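Local coordinates for ethyl tert-butyl ether degradation EthD protein (Ralstonia eutropha JMP134, PDB 3BF4) that is of unknown function but, as an EthD-family protein with a ferredoxin-like fold, may have oxidoreductase activity, at residues 25-30 / 111-116; 35-40 / 75-80. The protein carries 3 engineered substitutions. All coordinates share one frame; numbering follows the deposited sequence.

Contact 1 of 2, residues 25-30 / 111-116; sequences VMYPYT and IAPVLQ. With EDO (1,2-ethanediol), chain C.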
ATOM      1  N   VAL A  25      -0.954   6.666   2.940  1.00 53.97           N
ATOM      2  CA  VAL A  25      -0.068   7.664   3.566  1.00 52.75           C
ATOM      3  C   VAL A  25       1.206   6.868   3.844  1.00 52.88           C
ATOM      4  O   VAL A  25       1.158   5.833   4.517  1.00 51.57           O
ATOM      5  CB  VAL A  25      -0.641   8.277   4.829  1.00 52.88           C
ATOM      6  CG1 VAL A  25       0.290   9.393   5.339  1.00 50.66           C
ATOM      7  CG2 VAL A  25      -2.043   8.817   4.567  1.00 55.37           C
HETATM    8  N   MSE A  26       2.323   7.331   3.291  1.00 52.56           N
HETATM    9  CA  MSE A  26       3.587   6.599   3.304  1.00 53.52           C
HETATM   10  C   MSE A  26       4.722   7.506   3.761  1.00 54.18           C
HETATM   11  O   MSE A  26       5.040   8.481   3.084  1.00 54.31           O
HETATM   12  CB  MSE A  26       3.821   6.058   1.897  1.00 52.37           C
HETATM   13  CG  MSE A  26       2.632   5.242   1.389  1.00 57.51           C
HETATM   14 SE   MSE A  26       2.706   4.746  -0.464  0.75 56.07          SE
HETATM   15  CE  MSE A  26       2.723   6.519  -1.283  1.00 58.18           C
ATOM     16  N   TYR A  27       5.315   7.180   4.914  1.00 53.66           N
ATOM     17  CA  TYR A  27       6.362   7.996   5.538  1.00 53.65           C
ATOM     18  C   TYR A  27       7.716   7.440   5.146  1.00 54.27           C
ATOM     19  O   TYR A  27       8.052   6.356   5.614  1.00 54.03           O
ATOM     20  CB  TYR A  27       6.206   7.987   7.064  1.00 53.22           C
ATOM     21  CG  TYR A  27       4.932   8.635   7.540  1.00 53.27           C
ATOM     22  CD1 TYR A  27       4.918   9.975   7.951  1.00 56.15           C
ATOM     23  CD2 TYR A  27       3.726   7.920   7.568  1.00 53.70           C
ATOM     24  CE1 TYR A  27       3.733  10.587   8.396  1.00 56.49           C
ATOM     25  CE2 TYR A  27       2.543   8.515   8.001  1.00 51.01           C
ATOM     26  CZ  TYR A  27       2.548   9.851   8.409  1.00 56.91           C
ATOM     27  OH  TYR A  27       1.383  10.439   8.841  1.00 60.04           O
ATOM     28  N   PRO A  28       8.486   8.161   4.288  1.00 54.16           N
ATOM     29  CA  PRO A  28       9.797   7.671   3.873  1.00 55.48           C
ATOM     30  C   PRO A  28      10.757   7.458   5.048  1.00 56.10           C
ATOM     31  O   PRO A  28      10.768   8.268   5.992  1.00 56.33           O
ATOM     32  CB  PRO A  28      10.335   8.797   2.978  1.00 55.19           C
ATOM     33  CG  PRO A  28       9.175   9.551   2.559  1.00 54.42           C
ATOM     34  CD  PRO A  28       8.209   9.478   3.672  1.00 54.06           C
ATOM     35  N   TYR A  29      11.509   6.358   4.990  1.00 57.81           N
ATOM     36  CA  TYR A  29      12.506   6.030   6.005  1.00 60.07           C
ATOM     37  C   TYR A  29      13.660   7.009   5.841  1.00 61.48           C
ATOM     38  O   TYR A  29      14.181   7.161   4.737  1.00 61.67           O
ATOM     39  CB  TYR A  29      13.019   4.589   5.837  1.00 61.69           C
ATOM     40  CG  TYR A  29      14.098   4.152   6.829  1.00 59.82           C
ATOM     41  CD1 TYR A  29      13.767   3.495   8.025  1.00 65.86           C
ATOM     42  CD2 TYR A  29      15.454   4.380   6.562  1.00 61.98           C
ATOM     43  CE1 TYR A  29      14.769   3.088   8.945  1.00 65.07           C
ATOM     44  CE2 TYR A  29      16.461   3.979   7.468  1.00 64.61           C
ATOM     45  CZ  TYR A  29      16.111   3.337   8.656  1.00 66.33           C
ATOM     46  OH  TYR A  29      17.108   2.945   9.538  1.00 68.18           O
ATOM     47  N   THR A  30      14.028   7.670   6.933  1.00 63.88           N
ATOM     48  CA  THR A  30      15.151   8.614   6.970  1.00 67.08           C
ATOM     49  C   THR A  30      16.003   8.215   8.191  1.00 67.38           C
ATOM     50  O   THR A  30      15.505   8.260   9.326  1.00 65.91           O
ATOM     51  CB  THR A  30      14.655  10.081   7.078  1.00 67.58           C
ATOM     52  OG1 THR A  30      13.519  10.292   6.214  1.00 71.06           O
ATOM     53  CG2 THR A  30      15.779  11.046   6.724  1.00 71.05           C
ATOM     54  N   ILE A 111       8.692  13.568   9.743  1.00 53.85           N
ATOM     55  CA  ILE A 111       8.755  13.086   8.358  1.00 53.90           C
ATOM     56  C   ILE A 111       7.484  13.528   7.615  1.00 53.42           C
ATOM     57  O   ILE A 111       6.377  13.268   8.085  1.00 53.88           O
ATOM     58  CB  ILE A 111       8.896  11.529   8.297  1.00 54.76           C
ATOM     59  CG1 ILE A 111      10.175  11.074   9.038  1.00 52.48           C
ATOM     60  CG2 ILE A 111       8.897  11.046   6.840  1.00 50.94           C
ATOM     61  CD1 ILE A 111      10.428   9.566   9.037  1.00 51.52           C
ATOM     62  N   ALA A 112       7.667  14.200   6.475  1.00 53.37           N
ATOM     63  CA  ALA A 112       6.561  14.621   5.605  1.00 54.75           C
ATOM     64  C   ALA A 112       6.155  13.369   4.797  1.00 55.69           C
ATOM     65  O   ALA A 112       6.996  12.810   4.073  1.00 55.61           O
ATOM     66  CB  ALA A 112       6.992  15.754   4.660  1.00 51.86           C
ATOM     67  N   PRO A 113       4.896  12.908   4.937  1.00 56.72           N
ATOM     68  CA  PRO A 113       4.482  11.725   4.192  1.00 57.71           C
ATOM     69  C   PRO A 113       4.159  11.993   2.724  1.00 59.09           C
ATOM     70  O   PRO A 113       3.917  13.141   2.318  1.00 59.34           O
ATOM     71  CB  PRO A 113       3.208  11.283   4.919  1.00 57.95           C
ATOM     72  CG  PRO A 113       2.664  12.515   5.478  1.00 60.09           C
ATOM     73  CD  PRO A 113       3.798  13.431   5.771  1.00 57.17           C
ATOM     74  N   VAL A 114       4.204  10.916   1.946  1.00 59.52           N
ATOM     75  CA  VAL A 114       3.782  10.898   0.549  1.00 57.90           C
ATOM     76  C   VAL A 114       2.340  10.362   0.625  1.00 56.41           C
ATOM     77  O   VAL A 114       2.085   9.358   1.298  1.00 55.03           O
ATOM     78  CB  VAL A 114       4.682  10.007  -0.311  1.00 58.69           C
ATOM     79  CG1 VAL A 114       4.199   9.968  -1.765  1.00 58.69           C
ATOM     80  CG2 VAL A 114       6.134  10.494  -0.243  1.00 57.83           C
ATOM     81  N   LEU A 115       1.409  11.071  -0.011  1.00 54.89           N
ATOM     82  CA  LEU A 115       0.008  10.699  -0.057  1.00 54.50           C
ATOM     83  C   LEU A 115      -0.366  10.322  -1.476  1.00 52.68           C
ATOM     84  O   LEU A 115      -0.010  11.026  -2.424  1.00 49.63           O
ATOM     85  CB  LEU A 115      -0.881  11.842   0.447  1.00 56.02           C
ATOM     86  CG  LEU A 115      -2.395  11.529   0.578  1.00 61.18           C
ATOM     87  CD1 LEU A 115      -3.021  12.251   1.778  1.00 68.50           C
ATOM     88  CD2 LEU A 115      -3.212  11.820  -0.709  1.00 69.24           C
ATOM     89  N   GLN A 116      -1.106   9.226  -1.602  1.00 52.35           N
ATOM     90  CA  GLN A 116      -1.591   8.726  -2.877  1.00 55.24           C
ATOM     91  C   GLN A 116      -3.006   8.185  -2.775  1.00 52.85           C
ATOM     92  O   GLN A 116      -3.330   7.509  -1.809  1.00 53.01           O
ATOM     93  CB  GLN A 116      -0.675   7.583  -3.364  1.00 57.84           C
ATOM     94  CG  GLN A 116      -1.202   6.828  -4.586  1.00 59.21           C
ATOM     95  CD  GLN A 116      -0.175   6.071  -5.374  1.00 55.00           C
ATOM     96  OE1 GLN A 116       1.010   6.382  -5.349  1.00 55.02           O
ATOM     97  NE2 GLN A 116      -0.648   5.118  -6.164  1.00 52.88           N
TER
HETATM   98  C1  EDO C 109      -2.234   9.020   8.673  1.00 52.25           C
HETATM   99  O1  EDO C 109      -0.860   8.787   8.306  1.00 48.24           O
HETATM  100  C2  EDO C 109      -2.690  10.458   8.409  1.00 47.90           C
HETATM  101  O2  EDO C 109      -1.592  11.374   8.464  1.00 50.81           O

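Contact 2 of 2, residues 35-40 / 75-80; sequences FDHAYY and AFVAMC. With EDO (1,2-ethanediol), chain C.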
ATOM      1  N   PHE A  35      10.059   8.635  14.544  1.00 56.74           N
ATOM      2  CA  PHE A  35       8.733   8.099  14.229  1.00 55.98           C
ATOM      3  C   PHE A  35       8.215   7.233  15.386  1.00 57.09           C
ATOM      4  O   PHE A  35       8.632   6.076  15.541  1.00 58.42           O
ATOM      5  CB  PHE A  35       8.663   7.310  12.928  1.00 56.18           C
ATOM      6  CG  PHE A  35       7.241   7.107  12.447  1.00 52.68           C
ATOM      7  CD1 PHE A  35       6.447   6.052  12.936  1.00 49.64           C
ATOM      8  CD2 PHE A  35       6.678   8.002  11.539  1.00 53.74           C
ATOM      9  CE1 PHE A  35       5.118   5.892  12.511  1.00 52.44           C
ATOM     10  CE2 PHE A  35       5.358   7.846  11.096  1.00 52.88           C
ATOM     11  CZ  PHE A  35       4.577   6.795  11.581  1.00 52.57           C
ATOM     12  N   ASP A  36       7.298   7.799  16.174  1.00 56.93           N
ATOM     13  CA  ASP A  36       6.685   7.117  17.317  1.00 55.92           C
ATOM     14  C   ASP A  36       5.570   6.219  16.773  1.00 55.33           C
ATOM     15  O   ASP A  36       4.455   6.677  16.556  1.00 54.87           O
ATOM     16  CB  ASP A  36       6.163   8.155  18.328  1.00 55.68           C
ATOM     17  CG  ASP A  36       5.605   7.535  19.617  1.00 55.56           C
ATOM     18  OD1 ASP A  36       5.387   6.307  19.699  1.00 54.44           O
ATOM     19  OD2 ASP A  36       5.361   8.306  20.563  1.00 58.51           O
ATOM     20  N   HIS A  37       5.890   4.943  16.563  1.00 55.88           N
ATOM     21  CA  HIS A  37       4.920   3.970  16.028  1.00 55.69           C
ATOM     22  C   HIS A  37       3.738   3.703  16.967  1.00 54.60           C
ATOM     23  O   HIS A  37       2.648   3.401  16.478  1.00 53.68           O
ATOM     24  CB  HIS A  37       5.587   2.633  15.677  1.00 55.59           C
ATOM     25  CG  HIS A  37       6.607   2.729  14.590  1.00 52.97           C
ATOM     26  ND1 HIS A  37       6.297   2.532  13.260  1.00 52.37           N
ATOM     27  CD2 HIS A  37       7.934   2.993  14.635  1.00 52.42           C
ATOM     28  CE1 HIS A  37       7.390   2.675  12.534  1.00 55.21           C
ATOM     29  NE2 HIS A  37       8.398   2.954  13.341  1.00 53.06           N
ATOM     30  N   ALA A  38       3.955   3.809  18.286  1.00 54.48           N
ATOM     31  CA  ALA A  38       2.898   3.599  19.297  1.00 54.59           C
ATOM     32  C   ALA A  38       1.840   4.700  19.232  1.00 54.77           C
ATOM     33  O   ALA A  38       0.651   4.406  19.175  1.00 56.13           O
ATOM     34  CB  ALA A  38       3.490   3.512  20.728  1.00 52.79           C
ATOM     35  N   TYR A  39       2.278   5.961  19.243  1.00 54.26           N
ATOM     36  CA  TYR A  39       1.363   7.115  19.145  1.00 54.37           C
ATOM     37  C   TYR A  39       0.595   7.054  17.821  1.00 54.72           C
ATOM     38  O   TYR A  39      -0.617   7.241  17.780  1.00 55.24           O
ATOM     39  CB  TYR A  39       2.136   8.448  19.234  1.00 55.17           C
ATOM     40  CG  TYR A  39       1.247   9.680  19.333  1.00 55.59           C
ATOM     41  CD1 TYR A  39       0.629  10.227  18.185  1.00 56.28           C
ATOM     42  CD2 TYR A  39       1.017  10.307  20.568  1.00 56.64           C
ATOM     43  CE1 TYR A  39      -0.189  11.351  18.268  1.00 56.12           C
ATOM     44  CE2 TYR A  39       0.186  11.453  20.661  1.00 57.43           C
ATOM     45  CZ  TYR A  39      -0.411  11.961  19.505  1.00 56.83           C
ATOM     46  OH  TYR A  39      -1.224  13.068  19.557  1.00 56.96           O
ATOM     47  N   TYR A  40       1.330   6.798  16.747  1.00 54.28           N
ATOM     48  CA  TYR A  40       0.753   6.693  15.413  1.00 56.21           C
ATOM     49  C   TYR A  40      -0.412   5.705  15.358  1.00 56.43           C
ATOM     50  O   TYR A  40      -1.506   6.048  14.925  1.00 55.96           O
ATOM     51  CB  TYR A  40       1.836   6.285  14.410  1.00 55.05           C
ATOM     52  CG  TYR A  40       1.373   6.249  12.991  1.00 54.90           C
ATOM     53  CD1 TYR A  40       0.784   7.381  12.407  1.00 53.14           C
ATOM     54  CD2 TYR A  40       1.562   5.115  12.193  1.00 56.42           C
ATOM     55  CE1 TYR A  40       0.371   7.383  11.075  1.00 52.73           C
ATOM     56  CE2 TYR A  40       1.151   5.111  10.837  1.00 56.35           C
ATOM     57  CZ  TYR A  40       0.559   6.246  10.295  1.00 56.65           C
ATOM     58  OH  TYR A  40       0.144   6.238   8.993  1.00 57.24           O
ATOM     59  N   ALA A  75      11.782   1.289   2.291  1.00 53.62           N
ATOM     60  CA  ALA A  75      11.558   2.590   1.649  1.00 52.93           C
ATOM     61  C   ALA A  75      10.804   3.524   2.613  1.00 52.86           C
ATOM     62  O   ALA A  75      11.183   4.688   2.777  1.00 52.34           O
ATOM     63  CB  ALA A  75      10.761   2.428   0.353  1.00 51.38           C
ATOM     64  N   PHE A  76       9.771   2.969   3.262  1.00 52.68           N
ATOM     65  CA  PHE A  76       8.879   3.678   4.171  1.00 52.80           C
ATOM     66  C   PHE A  76       8.934   3.073   5.566  1.00 52.40           C
ATOM     67  O   PHE A  76       8.747   1.864   5.720  1.00 52.93           O
ATOM     68  CB  PHE A  76       7.444   3.619   3.633  1.00 53.19           C
ATOM     69  CG  PHE A  76       7.319   4.167   2.243  1.00 53.79           C
ATOM     70  CD1 PHE A  76       7.363   5.543   2.022  1.00 54.76           C
ATOM     71  CD2 PHE A  76       7.227   3.313   1.143  1.00 58.95           C
ATOM     72  CE1 PHE A  76       7.287   6.083   0.714  1.00 54.83           C
ATOM     73  CE2 PHE A  76       7.148   3.825  -0.163  1.00 54.60           C
ATOM     74  CZ  PHE A  76       7.177   5.223  -0.379  1.00 56.07           C
ATOM     75  N   VAL A  77       9.218   3.914   6.562  1.00 51.86           N
ATOM     76  CA  VAL A  77       9.261   3.499   7.975  1.00 53.16           C
ATOM     77  C   VAL A  77       7.869   3.047   8.457  1.00 52.22           C
ATOM     78  O   VAL A  77       7.742   2.065   9.206  1.00 51.18           O
ATOM     79  CB  VAL A  77       9.823   4.627   8.913  1.00 52.27           C
ATOM     80  CG1 VAL A  77       8.926   5.864   8.954  1.00 50.32           C
ATOM     81  CG2 VAL A  77      10.047   4.087  10.317  1.00 53.96           C
ATOM     82  N   ALA A  78       6.843   3.760   8.007  1.00 52.00           N
ATOM     83  CA  ALA A  78       5.461   3.444   8.338  1.00 52.81           C
ATOM     84  C   ALA A  78       4.562   3.789   7.148  1.00 52.58           C
ATOM     85  O   ALA A  78       4.889   4.670   6.341  1.00 50.18           O
ATOM     86  CB  ALA A  78       5.043   4.179   9.577  1.00 51.72           C
HETATM   87  N   MSE A  79       3.472   3.035   7.016  1.00 51.97           N
HETATM   88  CA  MSE A  79       2.469   3.257   5.986  1.00 54.29           C
HETATM   89  C   MSE A  79       1.110   2.923   6.558  1.00 53.05           C
HETATM   90  O   MSE A  79       1.011   2.118   7.470  1.00 52.33           O
HETATM   91  CB  MSE A  79       2.694   2.359   4.761  1.00 52.62           C
HETATM   92  CG  MSE A  79       4.041   2.474   4.108  1.00 58.62           C
HETATM   93 SE   MSE A  79       4.237   1.177   2.661  0.75 62.96          SE
HETATM   94  CE  MSE A  79       2.843   1.766   1.450  1.00 72.67           C
ATOM     95  N   CYS A  80       0.079   3.595   6.063  1.00 54.43           N
ATOM     96  CA  CYS A  80      -1.312   3.250   6.385  1.00 55.08           C
ATOM     97  C   CYS A  80      -2.124   3.350   5.115  1.00 53.84           C
ATOM     98  O   CYS A  80      -1.656   3.891   4.108  1.00 53.24           O
ATOM     99  CB  CYS A  80      -1.936   4.158   7.446  1.00 54.91           C
ATOM    100  SG  CYS A  80      -2.419   5.793   6.862  1.00 57.55           S
TER
HETATM  101  C1  EDO C 109      -2.234   9.020   8.673  1.00 52.25           C
HETATM  102  O1  EDO C 109      -0.860   8.787   8.306  1.00 48.24           O
HETATM  103  C2  EDO C 109      -2.690  10.458   8.409  1.00 47.90           C
HETATM  104  O2  EDO C 109      -1.592  11.374   8.464  1.00 50.81           O

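Contact 1 of 2, residues 25-30 / 111-116
Pro113 runs beside Tyr27 in the same direction and sets its CB on one face of the phenol ring. That CB is 3.7 Å from the Tyr27 ring centroid and 17° off the normal, which makes it a CH-pi contact. The same CB meets Val25 CG1 at 3.5 Å; with chi1 at -175°, that methyl is anti to the backbone N and lies beside the proline ring. Ile111 O approaches the rim of the Tyr27 ring in its plane, 3.6 Å from Tyr27 CD1. At the far end, Tyr27 OH is hydrogen-bonded to O1 of an ethanediol, probably from the crystallisation liquor, at 2.8 Å, and also to Tyr108 OH, so two partners restrain the hydroxyl. Further along, the side chains of Pro28 and Ile111 run antiparallel past one another, Pro28 CD meeting Ile111 CG2 at 3.6 Å.

The backbone evidence is a pair of bonds between Met26 and Val114. Met26 N donates to Val114 O at 2.9 Å, and Val114 N donates almost straight (176°) to Met26 O at 2.8 Å. On the face opposite Val25, the CE of Met26, a selenomethionine, reaches Val114 CG1 at 3.8 Å, and Phe76 of the second subunit packs on Met26. Met26 with Val114 is thus the hydrogen-bonded pair and Val25 with Leu115 the neighbouring non-hydrogen-bonded one. This is antiparallel pairing of the first and last strands, as in the beta-alpha-beta-beta-alpha-beta ferredoxin-like fold.

Contact 2 of 2, residues 35-40 / 75-80
The imidazole of His37 meets Val77 O at its edge, in the ring plane, with His37 CE1 3.4 Å from that carbonyl oxygen, while Phe35 CD1 lies over the centre of one imidazole face. Phe35 also turns its rim to one face of Tyr40: Phe35 CZ stands 3.5 Å above the Tyr40 ring plane, offset toward the rim, and Tyr40 CD2 in turn sits at the Phe35 edge. Phe35 thus turns different rim atoms, CD1 and CZ, to the faces of its two neighbours. The ring meets the strand obliquely, Phe35 CZ reaching Ala78 CB at 3.3 Å. Its chi1 of -164° sets CG anti to the backbone N and directs the ring at Val77 and Ala78. The two methyls of Val77 divide the work, CG1 facing Phe35 CD2 and CG2 lying 3.6 Å from His37 NE2.

Through these rings the start of helix 37-52 packs on the helix-covered face of the ferredoxin-like sheet, at the corner the chain turns at Val77 before it runs on as strand 78-80. Asp36 is the N-cap: Tyr39 N donates to Asp36 OD1 at 3.2 Å, nearly straight (172°) but from above the carboxylate plane (71° out of it), while the bond from Ala38 N to the same oxygen is weak. One helical turn on, Tyr40 OH touches Cys80 CB at 3.3 Å and is hydrogen-bonded at 2.8 Å to ethanediol O1, which lies in the plane of the phenol ring. Met79, a selenomethionine, points away from the helix and packs on Met26 of the second subunit.

Overall arrangement
The two contacts lie about 9 Å apart, centre to centre, and meet in one antiparallel sheet of order 58-66, 76-84, 21-28, 114-120. Contact 1 joins the two strands at one side of it; contact 2 sets helix 37-52 on strand 76-84, the other neighbour of strand 21-28. Along the chain, contact 2 is nested inside the loop closed by contact 1. They touch directly: Tyr27 N probably bonds to Ala78 O at 2.9 Å. Both tyrosines, Tyr27 and Tyr40, hold one ethanediol on the helix-covered side, which may mark a pocket, whereas both contacts reach the second subunit, consistent with a dimeric alpha+beta barrel.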